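Long-range contact in glucose-6-phosphate dehydrogenase (Trypanosoma cruzi, PDB 5AQ1), which catalyses the NADP-dependent oxidation of glucose 6-phosphate to 6-phosphogluconolactone, the entry step of the pentose phosphate pathway: residues 46-59 / 90-104. Residues are numbered along the deposited sequence; the frame is centred on the assembly and turned at random.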
# COMPACT_ATOMS: atom_id res chain seq x y z
N LYS B 46 -46.59 17.51 -11.53
CA LYS B 46 -46.42 18.79 -12.22
C LYS B 46 -45.05 19.43 -12.02
O LYS B 46 -44.54 20.10 -12.91
CB LYS B 46 -47.53 19.78 -11.82
CG LYS B 46 -47.44 20.32 -10.40
CD LYS B 46 -48.61 21.23 -10.07
CE LYS B 46 -49.02 21.10 -8.61
NZ LYS B 46 -50.01 22.14 -8.22
N LYS B 47 -44.45 19.21 -10.85
CA LYS B 47 -43.17 19.85 -10.52
C LYS B 47 -41.95 19.09 -11.03
O LYS B 47 -40.93 19.70 -11.34
CB LYS B 47 -43.05 20.06 -9.01
CG LYS B 47 -43.87 21.24 -8.51
CD LYS B 47 -43.82 21.37 -7.00
CE LYS B 47 -44.35 22.73 -6.56
NZ LYS B 47 -44.82 22.71 -5.16
N LYS B 48 -42.05 17.76 -11.11
CA LYS B 48 -40.91 16.93 -11.49
C LYS B 48 -41.17 16.02 -12.69
O LYS B 48 -40.41 16.03 -13.66
CB LYS B 48 -40.46 16.09 -10.29
CG LYS B 48 -39.90 16.92 -9.14
CD LYS B 48 -38.68 17.72 -9.58
CE LYS B 48 -38.00 18.42 -8.42
NZ LYS B 48 -36.97 19.37 -8.91
N THR B 49 -42.24 15.23 -12.64
CA THR B 49 -42.48 14.20 -13.64
C THR B 49 -42.68 14.77 -15.05
O THR B 49 -41.91 14.47 -15.96
CB THR B 49 -43.68 13.32 -13.26
OG1 THR B 49 -43.65 13.05 -11.85
CG2 THR B 49 -43.65 12.00 -14.02
N PHE B 50 -43.72 15.60 -15.22
CA PHE B 50 -44.03 16.15 -16.54
C PHE B 50 -42.91 17.04 -17.10
O PHE B 50 -42.61 16.96 -18.29
CB PHE B 50 -45.37 16.91 -16.53
CG PHE B 50 -46.57 16.01 -16.48
CD1 PHE B 50 -46.88 15.17 -17.54
CD2 PHE B 50 -47.41 16.00 -15.36
CE1 PHE B 50 -47.99 14.34 -17.49
CE2 PHE B 50 -48.52 15.18 -15.31
CZ PHE B 50 -48.81 14.34 -16.38
N PRO B 51 -42.30 17.90 -16.25
CA PRO B 51 -41.15 18.69 -16.71
C PRO B 51 -39.96 17.85 -17.18
O PRO B 51 -39.31 18.21 -18.17
CB PRO B 51 -40.77 19.50 -15.47
CG PRO B 51 -42.04 19.65 -14.73
CD PRO B 51 -42.77 18.35 -14.93
N ALA B 52 -39.68 16.75 -16.49
CA ALA B 52 -38.61 15.84 -16.90
C ALA B 52 -38.93 15.21 -18.26
O ALA B 52 -38.07 15.14 -19.14
CB ALA B 52 -38.40 14.76 -15.85
N LEU B 53 -40.17 14.76 -18.42
CA LEU B 53 -40.63 14.20 -19.69
C LEU B 53 -40.53 15.21 -20.83
O LEU B 53 -40.19 14.85 -21.95
CB LEU B 53 -42.08 13.69 -19.56
CG LEU B 53 -42.30 12.46 -18.67
CD1 LEU B 53 -43.77 12.28 -18.34
CD2 LEU B 53 -41.74 11.21 -19.32
N PHE B 54 -40.83 16.48 -20.53
CA PHE B 54 -40.69 17.55 -21.52
C PHE B 54 -39.25 17.66 -22.01
O PHE B 54 -38.99 17.73 -23.21
CB PHE B 54 -41.16 18.90 -20.95
CG PHE B 54 -40.89 20.07 -21.84
CD1 PHE B 54 -41.48 20.17 -23.09
CD2 PHE B 54 -40.05 21.10 -21.43
CE1 PHE B 54 -41.24 21.25 -23.92
CE2 PHE B 54 -39.80 22.19 -22.26
CZ PHE B 54 -40.40 22.27 -23.50
N GLN B 55 -38.31 17.67 -21.06
CA GLN B 55 -36.88 17.75 -21.40
C GLN B 55 -36.43 16.55 -22.22
O GLN B 55 -35.65 16.70 -23.16
CB GLN B 55 -36.03 17.86 -20.13
CG GLN B 55 -36.21 19.16 -19.35
CD GLN B 55 -35.92 20.39 -20.19
OE1 GLN B 55 -35.05 20.38 -21.05
NE2 GLN B 55 -36.67 21.46 -19.95
N LEU B 56 -36.91 15.36 -21.86
CA LEU B 56 -36.59 14.15 -22.61
C LEU B 56 -37.13 14.21 -24.03
O LEU B 56 -36.47 13.76 -24.97
CB LEU B 56 -37.12 12.90 -21.90
CG LEU B 56 -36.43 12.49 -20.59
CD1 LEU B 56 -37.10 11.25 -20.03
CD2 LEU B 56 -34.94 12.25 -20.79
N TYR B 57 -38.33 14.75 -24.20
CA TYR B 57 -38.91 14.94 -25.52
C TYR B 57 -38.03 15.87 -26.35
O TYR B 57 -37.68 15.54 -27.48
CB TYR B 57 -40.33 15.52 -25.42
CG TYR B 57 -41.06 15.61 -26.74
CD1 TYR B 57 -41.61 14.47 -27.33
CD2 TYR B 57 -41.21 16.83 -27.40
CE1 TYR B 57 -42.29 14.54 -28.54
CE2 TYR B 57 -41.89 16.92 -28.61
CZ TYR B 57 -42.43 15.77 -29.17
OH TYR B 57 -43.10 15.84 -30.37
N CYS B 58 -37.66 17.01 -25.78
CA CYS B 58 -36.87 18.03 -26.48
C CYS B 58 -35.47 17.56 -26.89
O CYS B 58 -34.93 18.05 -27.88
CB CYS B 58 -36.73 19.28 -25.61
SG CYS B 58 -38.27 20.21 -25.40
N ASN B 59 -34.89 16.64 -26.13
CA ASN B 59 -33.56 16.12 -26.44
C ASN B 59 -33.59 14.90 -27.36
O ASN B 59 -32.56 14.25 -27.55
CB ASN B 59 -32.80 15.79 -25.15
CG ASN B 59 -32.62 16.99 -24.24
OD1 ASN B 59 -32.70 18.14 -24.68
ND2 ASN B 59 -32.38 16.73 -22.96
N PHE B 90 -44.38 24.86 -15.24
CA PHE B 90 -43.21 24.29 -14.55
C PHE B 90 -42.10 23.83 -15.49
O PHE B 90 -41.08 23.30 -15.03
CB PHE B 90 -43.65 23.13 -13.66
CG PHE B 90 -44.58 23.54 -12.55
CD1 PHE B 90 -45.95 23.55 -12.74
CD2 PHE B 90 -44.07 23.92 -11.31
CE1 PHE B 90 -46.81 23.93 -11.72
CE2 PHE B 90 -44.92 24.30 -10.29
CZ PHE B 90 -46.29 24.30 -10.49
N PHE B 91 -42.27 24.03 -16.80
CA PHE B 91 -41.22 23.68 -17.76
C PHE B 91 -40.13 24.74 -17.74
O PHE B 91 -40.41 25.93 -17.62
CB PHE B 91 -41.77 23.54 -19.19
CG PHE B 91 -42.84 22.49 -19.36
CD1 PHE B 91 -43.12 21.56 -18.36
CD2 PHE B 91 -43.54 22.41 -20.56
CE1 PHE B 91 -44.11 20.60 -18.55
CE2 PHE B 91 -44.52 21.46 -20.75
CZ PHE B 91 -44.80 20.55 -19.74
N THR B 92 -38.88 24.30 -17.88
CA THR B 92 -37.73 25.19 -17.86
C THR B 92 -36.97 25.10 -19.18
O THR B 92 -37.27 24.23 -20.01
CB THR B 92 -36.77 24.86 -16.70
OG1 THR B 92 -36.14 23.60 -16.92
CG2 THR B 92 -37.53 24.83 -15.37
N ARG B 93 -36.00 26.00 -19.36
CA ARG B 93 -35.16 26.05 -20.56
C ARG B 93 -36.00 26.20 -21.83
O ARG B 93 -35.63 25.69 -22.90
CB ARG B 93 -34.28 24.80 -20.63
CG ARG B 93 -33.49 24.48 -19.35
CD ARG B 93 -32.04 24.13 -19.61
NE ARG B 93 -31.81 23.30 -20.78
CZ ARG B 93 -31.21 23.69 -21.91
NH1 ARG B 93 -30.78 24.94 -22.10
NH2 ARG B 93 -31.05 22.81 -22.88
N LEU B 94 -37.10 26.93 -21.71
CA LEU B 94 -38.03 27.15 -22.81
C LEU B 94 -37.39 27.98 -23.91
O LEU B 94 -37.48 27.64 -25.09
CB LEU B 94 -39.30 27.86 -22.29
CG LEU B 94 -40.26 26.99 -21.48
CD1 LEU B 94 -41.12 27.84 -20.55
CD2 LEU B 94 -41.13 26.16 -22.41
N ASP B 95 -36.73 29.07 -23.52
CA ASP B 95 -36.08 29.96 -24.47
C ASP B 95 -34.76 29.42 -24.99
O ASP B 95 -34.36 29.75 -26.10
CB ASP B 95 -35.88 31.35 -23.86
CG ASP B 95 -37.18 32.05 -23.52
OD1 ASP B 95 -38.27 31.56 -23.91
OD2 ASP B 95 -37.12 33.09 -22.85
N GLU B 96 -34.08 28.56 -24.22
CA GLU B 96 -32.69 28.19 -24.53
C GLU B 96 -32.57 27.39 -25.84
O GLU B 96 -31.70 27.66 -26.67
CB GLU B 96 -32.07 27.42 -23.37
CG GLU B 96 -31.93 28.25 -22.08
CD GLU B 96 -30.78 29.24 -22.14
OE1 GLU B 96 -29.63 28.79 -22.13
OE2 GLU B 96 -31.04 30.47 -22.17
N ARG B 97 -33.46 26.41 -26.01
CA ARG B 97 -33.60 25.67 -27.26
C ARG B 97 -34.86 26.11 -27.99
O ARG B 97 -35.77 26.64 -27.37
CB ARG B 97 -33.69 24.18 -26.96
CG ARG B 97 -32.36 23.57 -26.54
CD ARG B 97 -32.41 22.05 -26.37
NE ARG B 97 -32.77 21.49 -25.05
CZ ARG B 97 -33.72 21.87 -24.19
NH1 ARG B 97 -34.53 22.89 -24.41
NH2 ARG B 97 -33.87 21.20 -23.05
N GLY B 98 -34.91 25.91 -29.31
CA GLY B 98 -36.15 26.11 -30.07
C GLY B 98 -37.01 24.86 -30.06
O GLY B 98 -37.39 24.36 -31.12
N CYS B 99 -37.31 24.35 -28.86
CA CYS B 99 -38.16 23.17 -28.71
C CYS B 99 -39.59 23.65 -28.49
O CYS B 99 -39.85 24.41 -27.56
CB CYS B 99 -37.71 22.30 -27.54
SG CYS B 99 -38.75 20.84 -27.28
N HIS B 100 -40.51 23.19 -29.33
CA HIS B 100 -41.89 23.64 -29.29
C HIS B 100 -42.66 22.94 -28.17
O HIS B 100 -42.62 21.72 -28.04
CB HIS B 100 -42.58 23.42 -30.64
CG HIS B 100 -43.91 24.10 -30.77
ND1 HIS B 100 -44.16 25.36 -30.25
CD2 HIS B 100 -45.05 23.72 -31.39
CE1 HIS B 100 -45.40 25.70 -30.53
NE2 HIS B 100 -45.96 24.73 -31.22
N VAL B 101 -43.36 23.74 -27.36
CA VAL B 101 -44.10 23.25 -26.20
C VAL B 101 -45.39 22.55 -26.64
O VAL B 101 -45.74 21.51 -26.08
CB VAL B 101 -44.45 24.40 -25.23
CG1 VAL B 101 -45.24 23.89 -24.03
CG2 VAL B 101 -43.18 25.10 -24.75
N GLY B 102 -46.08 23.13 -27.61
CA GLY B 102 -47.33 22.57 -28.12
C GLY B 102 -47.21 21.15 -28.65
O GLY B 102 -48.11 20.33 -28.45
N ASN B 103 -46.10 20.86 -29.32
CA ASN B 103 -45.82 19.52 -29.84
C ASN B 103 -45.74 18.48 -28.74
O ASN B 103 -46.28 17.38 -28.89
CB ASN B 103 -44.52 19.50 -30.66
CG ASN B 103 -44.66 20.18 -32.01
OD1 ASN B 103 -45.76 20.31 -32.55
ND2 ASN B 103 -43.53 20.60 -32.58
N PHE B 104 -45.08 18.82 -27.64
CA PHE B 104 -45.01 17.93 -26.48
C PHE B 104 -46.38 17.76 -25.81
O PHE B 104 -46.77 16.64 -25.49
CB PHE B 104 -44.00 18.44 -25.46
CG PHE B 104 -43.95 17.62 -24.20
CD1 PHE B 104 -43.51 16.30 -24.23
CD2 PHE B 104 -44.37 18.15 -22.99
CE1 PHE B 104 -43.48 15.54 -23.08
CE2 PHE B 104 -44.34 17.40 -21.83
CZ PHE B 104 -43.89 16.09 -21.88
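Gln-55 turns both ends of its side-chain amide to the 90-104 segment, mostly loop, which lies along helix 43-58, the first helix of the Rossmann-type coenzyme domain. Gln-55 NE2 donates a weak bond to the backbone O of Thr-92 (2.8 Å, 127° at the hydrogen), while Arg-97 NH2 lies implausibly close to Gln-55 OE1, so that bond is doubtful in detail. A bend at chi2 (-57°) brings the amide round to the loop although the CB points away from it. Amide and guanidinium lie nearly coplanar. Arg-97 NE also reaches Asn-59 OD1, just past the helix end, in a long, weak bond of 3.4 Å. An arginine could offer separate N-H groups to two side-chain oxygens, but Arg-97 is poorly ordered and both bonds are uncertain or weak. Beside these polar links, Cys-58 and Cys-99 close a disulfide that ties the last helical turn to the loop covalently.

Phe-54, buried and without polar needs, fills the middle. Its ring forms an offset stack with Phe-91 (centroids 4.5 Å apart, planes at 10°), and Cys-58 SG lies above the opposite face, toward the rim. It also turns an edge toward the face of Phe-104, which Ile-68 of strand 67-72 touches too. Near the cofactor end, Lys-47 keeps its ammonium for Asp-43 in a salt bridge and lends only its aliphatic chain to Phe-90, its CG 3.7 Å from Phe-90 CE2.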